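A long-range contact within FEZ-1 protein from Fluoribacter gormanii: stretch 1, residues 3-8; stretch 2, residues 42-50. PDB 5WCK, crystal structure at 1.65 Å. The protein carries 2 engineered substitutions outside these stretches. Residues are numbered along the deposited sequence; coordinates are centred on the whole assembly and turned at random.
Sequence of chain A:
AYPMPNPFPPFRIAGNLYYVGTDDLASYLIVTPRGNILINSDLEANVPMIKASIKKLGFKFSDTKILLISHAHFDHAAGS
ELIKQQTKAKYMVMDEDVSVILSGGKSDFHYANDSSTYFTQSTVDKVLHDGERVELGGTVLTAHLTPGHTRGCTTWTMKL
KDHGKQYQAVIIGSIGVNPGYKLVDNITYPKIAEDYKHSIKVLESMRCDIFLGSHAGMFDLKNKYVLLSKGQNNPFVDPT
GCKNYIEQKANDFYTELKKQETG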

# COMPACT_ATOMS: atom_id res chain seq x y z
N PRO A 3 13.27 -11.46 -0.52
CA PRO A 3 14.35 -10.96 0.33
C PRO A 3 13.83 -10.37 1.65
O PRO A 3 13.01 -9.48 1.63
CB PRO A 3 15.07 -9.90 -0.52
CG PRO A 3 14.22 -9.67 -1.75
CD PRO A 3 13.21 -10.79 -1.83
N MET A 4 14.33 -10.86 2.79
CA MET A 4 13.90 -10.37 4.09
C MET A 4 14.25 -8.88 4.18
O MET A 4 15.41 -8.50 4.06
CB MET A 4 14.58 -11.13 5.23
CG MET A 4 14.27 -10.60 6.64
SD MET A 4 12.53 -10.73 7.20
CE MET A 4 12.40 -9.10 7.92
N PRO A 5 13.27 -7.99 4.39
CA PRO A 5 13.59 -6.59 4.61
C PRO A 5 14.44 -6.36 5.88
O PRO A 5 14.37 -7.14 6.84
CB PRO A 5 12.23 -5.91 4.83
CG PRO A 5 11.20 -6.89 4.31
CD PRO A 5 11.82 -8.26 4.41
N ASN A 6 15.14 -5.22 5.89
CA ASN A 6 15.89 -4.76 7.02
C ASN A 6 15.07 -3.71 7.78
O ASN A 6 14.22 -3.05 7.19
CB ASN A 6 17.21 -4.13 6.57
CG ASN A 6 18.03 -5.13 5.80
OD1 ASN A 6 18.47 -6.13 6.39
ND2 ASN A 6 18.23 -4.89 4.52
N PRO A 7 15.31 -3.52 9.09
CA PRO A 7 14.64 -2.47 9.83
C PRO A 7 14.96 -1.08 9.27
O PRO A 7 16.02 -0.84 8.64
CB PRO A 7 15.11 -2.61 11.28
CG PRO A 7 16.28 -3.57 11.25
CD PRO A 7 16.19 -4.35 9.96
N PHE A 8 14.02 -0.16 9.50
CA PHE A 8 14.17 1.20 9.06
C PHE A 8 13.71 2.09 10.19
O PHE A 8 12.74 1.76 10.87
CB PHE A 8 13.35 1.48 7.79
CG PHE A 8 13.78 2.72 7.05
CD1 PHE A 8 14.81 2.67 6.12
CD2 PHE A 8 13.24 3.96 7.35
CE1 PHE A 8 15.24 3.82 5.48
CE2 PHE A 8 13.69 5.11 6.72
CZ PHE A 8 14.67 5.04 5.76
N ASP A 42 2.74 -6.47 6.20
CA ASP A 42 4.02 -6.99 5.70
C ASP A 42 4.14 -8.49 5.98
O ASP A 42 3.15 -9.21 6.01
CB ASP A 42 5.16 -6.13 6.24
CG ASP A 42 5.01 -4.65 5.97
OD1 ASP A 42 4.22 -4.31 5.06
OD2 ASP A 42 5.70 -3.86 6.65
N LEU A 43 5.37 -8.99 6.08
CA LEU A 43 5.57 -10.42 6.36
C LEU A 43 5.31 -10.69 7.85
O LEU A 43 5.45 -9.78 8.68
CB LEU A 43 7.01 -10.80 6.02
CG LEU A 43 7.47 -10.49 4.60
CD1 LEU A 43 8.96 -10.79 4.46
CD2 LEU A 43 6.65 -11.24 3.58
N GLU A 44 5.02 -11.95 8.20
CA GLU A 44 4.87 -12.32 9.61
C GLU A 44 6.09 -11.87 10.41
O GLU A 44 5.95 -11.37 11.54
CB GLU A 44 4.67 -13.83 9.75
CG GLU A 44 3.30 -14.31 9.37
CD GLU A 44 3.08 -15.78 9.70
OE1 GLU A 44 2.18 -16.40 9.09
OE2 GLU A 44 3.83 -16.30 10.54
N ALA A 45 7.30 -12.06 9.84
CA ALA A 45 8.55 -11.66 10.49
C ALA A 45 8.63 -10.14 10.75
O ALA A 45 9.41 -9.70 11.58
CB ALA A 45 9.72 -12.11 9.64
N ASN A 46 7.84 -9.34 10.01
CA ASN A 46 7.91 -7.90 10.16
C ASN A 46 6.95 -7.39 11.24
O ASN A 46 7.05 -6.22 11.62
CB ASN A 46 7.60 -7.18 8.85
CG ASN A 46 8.54 -7.57 7.72
OD1 ASN A 46 8.08 -7.82 6.62
ND2 ASN A 46 9.83 -7.67 8.00
N VAL A 47 6.02 -8.22 11.72
CA VAL A 47 5.03 -7.74 12.71
C VAL A 47 5.73 -7.26 13.98
O VAL A 47 5.45 -6.18 14.49
CB VAL A 47 3.92 -8.78 12.97
CG1 VAL A 47 3.02 -8.39 14.13
CG2 VAL A 47 3.07 -9.00 11.73
N PRO A 48 6.70 -7.98 14.58
CA PRO A 48 7.41 -7.41 15.73
C PRO A 48 8.16 -6.11 15.41
O PRO A 48 8.33 -5.27 16.30
CB PRO A 48 8.39 -8.51 16.16
CG PRO A 48 7.87 -9.76 15.53
CD PRO A 48 7.11 -9.36 14.28
N MET A 49 8.60 -5.95 14.15
CA MET A 49 9.31 -4.76 13.72
C MET A 49 8.35 -3.56 13.68
O MET A 49 8.70 -2.44 14.06
CB MET A 49 9.97 -4.97 12.36
CG MET A 49 11.01 -6.07 12.39
SD MET A 49 11.54 -6.63 10.75
CE MET A 49 12.34 -5.17 10.15
N ILE A 50 7.15 -3.81 13.14
CA ILE A 50 6.10 -2.76 13.08
C ILE A 50 5.74 -2.34 14.52
O ILE A 50 5.68 -1.14 14.82
CB ILE A 50 4.89 -3.23 12.26
CG1 ILE A 50 5.26 -3.39 10.78
CG2 ILE A 50 3.72 -2.27 12.43
CD1 ILE A 50 4.27 -4.18 9.98

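The extended segment 3-8, in neither helix nor strand, lies against residues 42-50, a turn that leads into a helix. No hydrogen bond crosses between them. The contact depends on the fit of apolar side chains, and it covers 261 Å² summed over both sides.

Its principal bump is the side chain of Met4. The CA-to-CB bond points sideways, but with chi1 at t and chi2 at p the chain bends so that its end comes nearer the second stretch. There the thioether settles among Ala45, Asn46 and Met49: SD of Met4 is 4.0 Å from CB of Ala45, and CE of Met4 is 3.9 Å from SD of Met49. Ala45 points its short side chain toward the first stretch, and a single methyl gives the sulfur a surface to rest on while taking up little room. CE of Met4 comes within 2.9 Å of ND2 of Asn46, shorter than a normal van der Waals contact, so the fit is crowded at this point, and no hydrogen bond is involved. Methionine suits this position because an unbranched, flexible chain can bend to lay its end along the surface formed by Ala45, Asn46 and Met49, although Met4 as a whole remains exposed.

Pro5, which is buried, offers a different shape: a compact, rigid ring whose CA-to-CB bond points toward the other stretch. Its CD lies 3.8 Å from CD1 of Leu43, so that the ring meets the end of a branched apolar side chain, while its CG lies 4.0 Å from OD1 of Asn46. That oxygen is already engaged within its own stretch, accepting a hydrogen bond from N of Leu43 at 3.0 Å. Asn46 thus braces the turn from inside, and its ND2 makes a weak hydrogen bond to SD of Met49 at 3.4 Å. Burial of this polar side chain is eased by the bond from N of Leu43 to OD1, and only slightly by the weak one from ND2.

Met49 is the second large bump. It projects from the helix toward the first stretch, and its chi angles of m, t and p bring CE up against the backbone and ring around Pro7. This methyl lies 3.6 Å from CA of Pro7, 3.9 Å from CD of Pro7 and 3.9 Å from C of Asn6, so it nestles against the main chain where the two residues join. The CA-to-CB bond of Asn6 points away from the second stretch, so the side chain does not come between its backbone and the methyl. The two methionines therefore reach across in opposite senses, Met4 from the loop and Met49 from the helix, and touch each other where they pass.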